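Local coordinates for protein 24-sterol C-methyltransferase (Haloferax volcanii, PDB 6F5Z) that probably transfers methyl groups from S-adenosylmethionine as the partner of the activator Trm112, and binds S-adenosyl-L-homocysteine, at residues Ala32-Val36 with Gly134-Cys138; His165-Arg169 with Glu181-Ile185. One frame throughout, in Å; residues are numbered along the deposited sequence.

Contact 1. Residues Ala32-Val36 with Gly134-Cys138; sequences ARMPV and GTFYC
A32-V36 illustrates how a helix end fits a β-sheet, leaving helix 16-33 to pass over G134-C138. The CA atoms of M34 and Y137 are 7.5 Å apart. The CA-to-CB bond of Y137 (chi1 -89°, m; chi2 67°) points toward 32-36, and its ring lies against R33, M34 and P35. M34 (m,t,p) lays its CG over one ring face, 3.5 Å from the centroid and 6° off the normal, a CH-pi contact; its SD, oblique and 4.5 Å from the centroid, makes a Met-aromatic contact. R33 (m,t,t) sets CB 3.8 Å from CE2 of Y137 and carries its guanidinium away to salt bridges with E181 and D183 of its own chain. P35, centring an inverse gamma turn (phi/psi -85/53), sets CD 3.8 Å from CE1 of Y137 and CG 3.9 Å from CG2 of T135 (chi1 p). The Y137 hydroxyl is hydrogen-bonded to A180 O of the second subunit. The last helical turn and the loop together cover one face of strand 134-140 in the Rossmann-like methyltransferase sheet.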
ATOM      1  N   ALA B  32      -8.272  -4.656  -5.339  1.00 14.49           N
ATOM      2  CA  ALA B  32      -7.408  -4.539  -6.515  1.00 14.98           C
ATOM      3  C   ALA B  32      -5.990  -4.161  -6.144  1.00 16.42           C
ATOM      4  O   ALA B  32      -5.093  -4.378  -6.976  1.00 17.91           O
ATOM      5  CB  ALA B  32      -7.963  -3.520  -7.495  1.00 16.32           C
ATOM      6  N   ARG B  33      -5.779  -3.604  -4.944  1.00 14.87           N
ATOM      7  CA  ARG B  33      -4.451  -3.159  -4.508  1.00 13.88           C
ATOM      8  C   ARG B  33      -3.650  -4.337  -3.969  1.00 15.19           C
ATOM      9  O   ARG B  33      -2.411  -4.193  -3.830  1.00 14.91           O
ATOM     10  CB  ARG B  33      -4.590  -2.098  -3.386  1.00 15.04           C
ATOM     11  CG  ARG B  33      -5.160  -0.812  -3.912  1.00 16.60           C
ATOM     12  CD  ARG B  33      -5.376   0.231  -2.836  1.00 16.35           C
ATOM     13  NE  ARG B  33      -6.166   1.349  -3.357  1.00 17.92           N
ATOM     14  CZ  ARG B  33      -6.268   2.536  -2.770  1.00 23.09           C
ATOM     15  NH1 ARG B  33      -5.616   2.786  -1.645  1.00 19.96           N
ATOM     16  NH2 ARG B  33      -7.045   3.477  -3.295  1.00 21.59           N
ATOM     17  N   MET B  34      -4.323  -5.447  -3.536  1.00 14.31           N
ATOM     18  CA  MET B  34      -3.615  -6.522  -2.836  1.00 14.25           C
ATOM     19  C   MET B  34      -2.545  -7.141  -3.703  1.00 15.62           C
ATOM     20  O   MET B  34      -2.815  -7.480  -4.861  1.00 16.01           O
ATOM     21  CB  MET B  34      -4.591  -7.579  -2.306  1.00 15.24           C
ATOM     22  CG  MET B  34      -5.483  -7.009  -1.280  1.00 16.57           C
ATOM     23  SD  MET B  34      -6.530  -8.292  -0.523  1.00 17.65           S
ATOM     24  CE  MET B  34      -5.320  -9.173   0.544  1.00 17.77           C
ATOM     25  N   PRO B  35      -1.329  -7.324  -3.137  1.00 13.70           N
ATOM     26  CA  PRO B  35      -0.204  -7.841  -3.949  1.00 14.64           C
ATOM     27  C   PRO B  35      -0.192  -9.364  -4.030  1.00 19.73           C
ATOM     28  O   PRO B  35       0.796 -10.027  -3.711  1.00 19.18           O
ATOM     29  CB  PRO B  35       1.004  -7.327  -3.155  1.00 16.27           C
ATOM     30  CG  PRO B  35       0.552  -7.402  -1.771  1.00 18.58           C
ATOM     31  CD  PRO B  35      -0.894  -6.967  -1.767  1.00 14.73           C
ATOM     32  N   VAL B  36      -1.328  -9.920  -4.437  1.00 17.67           N
ATOM     33  CA  VAL B  36      -1.486 -11.369  -4.551  1.00 19.29           C
ATOM     34  C   VAL B  36      -0.699 -11.905  -5.712  1.00 21.43           C
ATOM     35  O   VAL B  36      -0.766 -11.350  -6.819  1.00 22.41           O
ATOM     36  CB  VAL B  36      -3.001 -11.652  -4.788  1.00 25.29           C
ATOM     37  CG1 VAL B  36      -3.242 -13.110  -5.197  1.00 26.27           C
ATOM     38  CG2 VAL B  36      -3.811 -11.292  -3.551  1.00 25.82           C
ATOM     39  N   GLY B 134       3.822 -11.067   4.368  1.00 17.08           N
ATOM     40  CA  GLY B 134       2.399 -11.140   4.035  1.00 16.57           C
ATOM     41  C   GLY B 134       1.671  -9.883   4.473  1.00 16.29           C
ATOM     42  O   GLY B 134       2.163  -9.179   5.359  1.00 16.52           O
ATOM     43  N   THR B 135       0.474  -9.621   3.894  1.00 14.38           N
ATOM     44  CA  THR B 135      -0.219  -8.374   4.196  1.00 14.53           C
ATOM     45  C   THR B 135      -1.561  -8.576   4.829  1.00 13.71           C
ATOM     46  O   THR B 135      -2.166  -9.648   4.699  1.00 14.84           O
ATOM     47  CB  THR B 135      -0.441  -7.488   2.931  1.00 17.36           C
ATOM     48  OG1 THR B 135      -1.448  -8.079   2.086  1.00 17.56           O
ATOM     49  CG2 THR B 135       0.866  -7.224   2.159  1.00 18.45           C
ATOM     50  N   PHE B 136      -1.958  -7.568   5.606  1.00 13.27           N
ATOM     51  CA  PHE B 136      -3.302  -7.489   6.167  1.00 12.63           C
ATOM     52  C   PHE B 136      -3.924  -6.235   5.554  1.00 13.63           C
ATOM     53  O   PHE B 136      -3.412  -5.125   5.771  1.00 13.84           O
ATOM     54  CB  PHE B 136      -3.271  -7.382   7.725  1.00 13.75           C
ATOM     55  CG  PHE B 136      -4.633  -7.116   8.357  1.00 13.81           C
ATOM     56  CD1 PHE B 136      -5.785  -7.742   7.865  1.00 14.66           C
ATOM     57  CD2 PHE B 136      -4.748  -6.306   9.479  1.00 14.81           C
ATOM     58  CE1 PHE B 136      -7.022  -7.511   8.452  1.00 14.38           C
ATOM     59  CE2 PHE B 136      -5.974  -6.115  10.095  1.00 15.59           C
ATOM     60  CZ  PHE B 136      -7.106  -6.717   9.584  1.00 14.34           C
ATOM     61  N   TYR B 137      -5.072  -6.413   4.854  1.00 13.84           N
ATOM     62  CA  TYR B 137      -5.850  -5.320   4.274  1.00 12.74           C
ATOM     63  C   TYR B 137      -7.090  -5.168   5.167  1.00 13.95           C
ATOM     64  O   TYR B 137      -7.953  -6.060   5.161  1.00 13.44           O
ATOM     65  CB  TYR B 137      -6.228  -5.651   2.816  1.00 13.11           C
ATOM     66  CG  TYR B 137      -5.178  -5.177   1.838  1.00 13.38           C
ATOM     67  CD1 TYR B 137      -3.907  -5.746   1.816  1.00 14.41           C
ATOM     68  CD2 TYR B 137      -5.453  -4.156   0.936  1.00 13.93           C
ATOM     69  CE1 TYR B 137      -2.905  -5.247   0.980  1.00 13.85           C
ATOM     70  CE2 TYR B 137      -4.468  -3.661   0.077  1.00 14.76           C
ATOM     71  CZ  TYR B 137      -3.191  -4.196   0.115  1.00 14.09           C
ATOM     72  OH  TYR B 137      -2.228  -3.665  -0.712  1.00 15.78           O
ATOM     73  N   CYS B 138      -7.153  -4.064   5.929  1.00 13.22           N
ATOM     74  CA  CYS B 138      -8.203  -3.824   6.885  1.00 12.82           C
ATOM     75  C   CYS B 138      -9.048  -2.648   6.395  1.00 14.89           C
ATOM     76  O   CYS B 138      -8.583  -1.500   6.447  1.00 13.84           O
ATOM     77  CB  CYS B 138      -7.547  -3.495   8.228  1.00 13.18           C
ATOM     78  SG  CYS B 138      -8.730  -3.199   9.559  1.00 16.96           S
TER

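Contact 2. Residues His165-Arg169 with Glu181-Ile185; sequences HAEYR and EQDSI
Two hydrogen bonds converge on the amide of Q182: NE2 donates to the backbone O of H165 (2.9 Å), and NH1 of R169 donates to OE1 of Q182 (2.8 Å). They tie a helix to the outermost strand of this chain's Rossmann-like methyltransferase sheet, whose Q182 backbone hydrogen-bonds to the second subunit. The axes of helix 165-169 and strand 181-185 lie 10.1 Å apart at 149°, roughly antiparallel, and the nearest CA pair is H165 and Q182, 7.8 Å. Q182, extended in t,t with chi3 at 61°, also bonds T221 of the adjoining strand through NE2. The O of H165 remains in the helical bond from R169 N (3.1 Å). R169 bends back through m,t,m, and its NE forms a salt bridge with E37 of the second subunit. H165 (chi1 m, chi2 -143°) holds a water on each ring nitrogen: water 2 joins ND1 (2.8 Å) to OE1 of Q182 (2.7 Å, the water donating), and water 1 joins NE2 (2.8 Å) to S184 OG (2.7 Å). S184 (chi1 m) sets OG at the H165 ring edge, 3.7 Å from CE1. The Y168 ring leads away from 181-185 and packs on C138 and V140, while its CB lies 3.7 Å from Q182 NE2.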
ATOM      1  N   HIS B 165      -7.858   7.228  12.121  1.00 15.05           N
ATOM      2  CA  HIS B 165      -6.835   6.752  11.178  1.00 14.78           C
ATOM      3  C   HIS B 165      -5.520   6.523  11.972  1.00 16.24           C
ATOM      4  O   HIS B 165      -4.862   5.483  11.827  1.00 15.24           O
ATOM      5  CB  HIS B 165      -6.554   7.820  10.113  1.00 15.86           C
ATOM      6  CG  HIS B 165      -7.602   7.978   9.058  1.00 19.03           C
ATOM      7  ND1 HIS B 165      -7.239   8.256   7.734  1.00 22.78           N
ATOM      8  CD2 HIS B 165      -8.945   7.857   9.117  1.00 18.81           C
ATOM      9  CE1 HIS B 165      -8.381   8.367   7.060  1.00 22.65           C
ATOM     10  NE2 HIS B 165      -9.436   8.169   7.846  1.00 20.77           N
ATOM     11  N   ALA B 166      -5.136   7.509  12.819  1.00 16.21           N
ATOM     12  CA  ALA B 166      -3.883   7.381  13.595  1.00 16.37           C
ATOM     13  C   ALA B 166      -3.905   6.198  14.547  1.00 17.24           C
ATOM     14  O   ALA B 166      -2.905   5.479  14.693  1.00 17.33           O
ATOM     15  CB  ALA B 166      -3.582   8.683  14.342  1.00 17.84           C
ATOM     16  N   GLU B 167      -5.041   5.968  15.196  1.00 14.59           N
ATOM     17  CA  GLU B 167      -5.134   4.824  16.108  1.00 14.93           C
ATOM     18  C   GLU B 167      -4.985   3.484  15.399  1.00 15.45           C
ATOM     19  O   GLU B 167      -4.413   2.539  15.962  1.00 16.07           O
ATOM     20  CB  GLU B 167      -6.432   4.870  16.906  1.00 15.11           C
ATOM     21  CG  GLU B 167      -6.351   5.906  18.029  1.00 16.39           C
ATOM     22  CD  GLU B 167      -7.678   6.249  18.680  1.00 28.96           C
ATOM     23  OE1 GLU B 167      -8.720   6.246  17.986  1.00 20.13           O
ATOM     24  OE2 GLU B 167      -7.660   6.586  19.886  1.00 28.00           O
ATOM     25  N   TYR B 168      -5.499   3.370  14.146  1.00 14.45           N
ATOM     26  CA  TYR B 168      -5.310   2.128  13.387  1.00 14.24           C
ATOM     27  C   TYR B 168      -3.814   1.965  13.075  1.00 16.28           C
ATOM     28  O   TYR B 168      -3.289   0.874  13.242  1.00 14.87           O
ATOM     29  CB  TYR B 168      -6.073   2.191  12.048  1.00 13.97           C
ATOM     30  CG  TYR B 168      -7.457   1.600  12.173  1.00 12.99           C
ATOM     31  CD1 TYR B 168      -7.664   0.225  12.055  1.00 14.06           C
ATOM     32  CD2 TYR B 168      -8.570   2.408  12.437  1.00 13.36           C
ATOM     33  CE1 TYR B 168      -8.929  -0.336  12.226  1.00 15.30           C
ATOM     34  CE2 TYR B 168      -9.850   1.853  12.568  1.00 13.71           C
ATOM     35  CZ  TYR B 168     -10.015   0.479  12.505  1.00 15.23           C
ATOM     36  OH  TYR B 168     -11.247  -0.087  12.694  1.00 15.13           O
ATOM     37  N   ARG B 169      -3.104   3.047  12.711  1.00 14.20           N
ATOM     38  CA  ARG B 169      -1.669   2.894  12.405  1.00 13.43           C
ATOM     39  C   ARG B 169      -0.898   2.490  13.668  1.00 16.20           C
ATOM     40  O   ARG B 169      -0.044   1.595  13.614  1.00 17.60           O
ATOM     41  CB  ARG B 169      -1.081   4.193  11.816  1.00 15.08           C
ATOM     42  CG  ARG B 169      -1.778   4.640  10.534  1.00 15.30           C
ATOM     43  CD  ARG B 169      -0.985   5.680   9.717  1.00 16.53           C
ATOM     44  NE  ARG B 169      -0.595   6.852  10.505  1.00 17.54           N
ATOM     45  CZ  ARG B 169      -1.386   7.903  10.717  1.00 20.74           C
ATOM     46  NH1 ARG B 169      -2.645   7.903  10.272  1.00 17.32           N
ATOM     47  NH2 ARG B 169      -0.939   8.955  11.398  1.00 20.10           N
ATOM     48  N   GLU B 181       0.474   1.499   3.955  1.00 13.25           N
ATOM     49  CA  GLU B 181      -0.404   2.389   3.244  1.00 14.25           C
ATOM     50  C   GLU B 181      -1.596   2.653   4.120  1.00 14.48           C
ATOM     51  O   GLU B 181      -2.012   1.769   4.885  1.00 14.73           O
ATOM     52  CB  GLU B 181      -0.892   1.652   1.966  1.00 17.39           C
ATOM     53  CG  GLU B 181      -1.606   2.549   0.991  1.00 23.47           C
ATOM     54  CD  GLU B 181      -3.088   2.286   0.822  1.00 35.35           C
ATOM     55  OE1 GLU B 181      -3.888   2.871   1.585  1.00 29.70           O
ATOM     56  OE2 GLU B 181      -3.456   1.540  -0.109  1.00 22.65           O
ATOM     57  N   GLN B 182      -2.154   3.843   4.003  1.00 13.60           N
ATOM     58  CA  GLN B 182      -3.427   4.106   4.671  1.00 12.86           C
ATOM     59  C   GLN B 182      -4.172   5.122   3.820  1.00 14.65           C
ATOM     60  O   GLN B 182      -3.571   6.120   3.416  1.00 14.68           O
ATOM     61  CB  GLN B 182      -3.253   4.559   6.103  1.00 13.63           C
ATOM     62  CG  GLN B 182      -4.639   4.662   6.775  1.00 15.38           C
ATOM     63  CD  GLN B 182      -4.538   5.092   8.213  1.00 16.89           C
ATOM     64  OE1 GLN B 182      -4.028   6.203   8.457  1.00 15.64           O
ATOM     65  NE2 GLN B 182      -4.991   4.251   9.165  1.00 14.69           N
ATOM     66  N   ASP B 183      -5.433   4.837   3.508  1.00 14.27           N
ATOM     67  CA  ASP B 183      -6.135   5.718   2.583  1.00 14.85           C
ATOM     68  C   ASP B 183      -7.629   5.725   2.821  1.00 16.94           C
ATOM     69  O   ASP B 183      -8.173   4.886   3.531  1.00 16.89           O
ATOM     70  CB  ASP B 183      -5.887   5.157   1.155  1.00 17.58           C
ATOM     71  CG  ASP B 183      -6.040   6.121  -0.020  1.00 18.28           C
ATOM     72  OD1 ASP B 183      -6.160   7.353   0.224  1.00 20.91           O
ATOM     73  OD2 ASP B 183      -5.910   5.655  -1.190  1.00 20.97           O
ATOM     74  N   SER B 184      -8.297   6.702   2.188  1.00 15.67           N
ATOM     75  CA  SER B 184      -9.753   6.786   2.125  1.00 15.90           C
ATOM     76  C   SER B 184     -10.153   6.384   0.692  1.00 17.08           C
ATOM     77  O   SER B 184      -9.561   6.884  -0.268  1.00 20.32           O
ATOM     78  CB  SER B 184     -10.188   8.231   2.347  1.00 18.03           C
ATOM     79  OG  SER B 184      -9.859   8.641   3.664  1.00 21.51           O
ATOM     80  N   ILE B 185     -11.109   5.479   0.559  1.00 13.23           N
ATOM     81  CA  ILE B 185     -11.607   5.046  -0.743  1.00 14.21           C
ATOM     82  C   ILE B 185     -13.049   5.531  -0.852  1.00 16.37           C
ATOM     83  O   ILE B 185     -13.920   5.099  -0.078  1.00 15.53           O
ATOM     84  CB  ILE B 185     -11.532   3.505  -0.852  1.00 16.09           C
ATOM     85  CG1 ILE B 185     -10.029   3.067  -0.710  1.00 19.03           C
ATOM     86  CG2 ILE B 185     -12.074   3.055  -2.230  1.00 15.97           C
ATOM     87  CD1 ILE B 185      -9.854   1.546  -0.763  1.00 19.73           C
TER
HETATM   88  O   HOH W   1     -11.430   8.520   5.864  1.00 23.59           O
HETATM   89  O   HOH W   2      -4.570   8.384   6.902  1.00 25.27           O

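The two contacts illustrate how one sheet can be packed on both faces and joined to a second subunit. Their centres lie 14 Å apart, and strand 218-224 separates strand 134-140 from strand 178-185. R33 of contact 1 bridges them directly: its NH1 forms salt bridges with OE2 of E181 and OD2 of D183, each at 2.9 Å, on residues whose CA-to-CB bonds point away from 165-169. Y168 of contact 2 packs on strand 134-140, its CE1 3.9 Å from SG of C138. Neither contact lines the cofactor site closely: the side chains of Y137 and Y168 lie about 11 and 12 Å from bound S-adenosyl-L-homocysteine. Both, however, touch the second subunit.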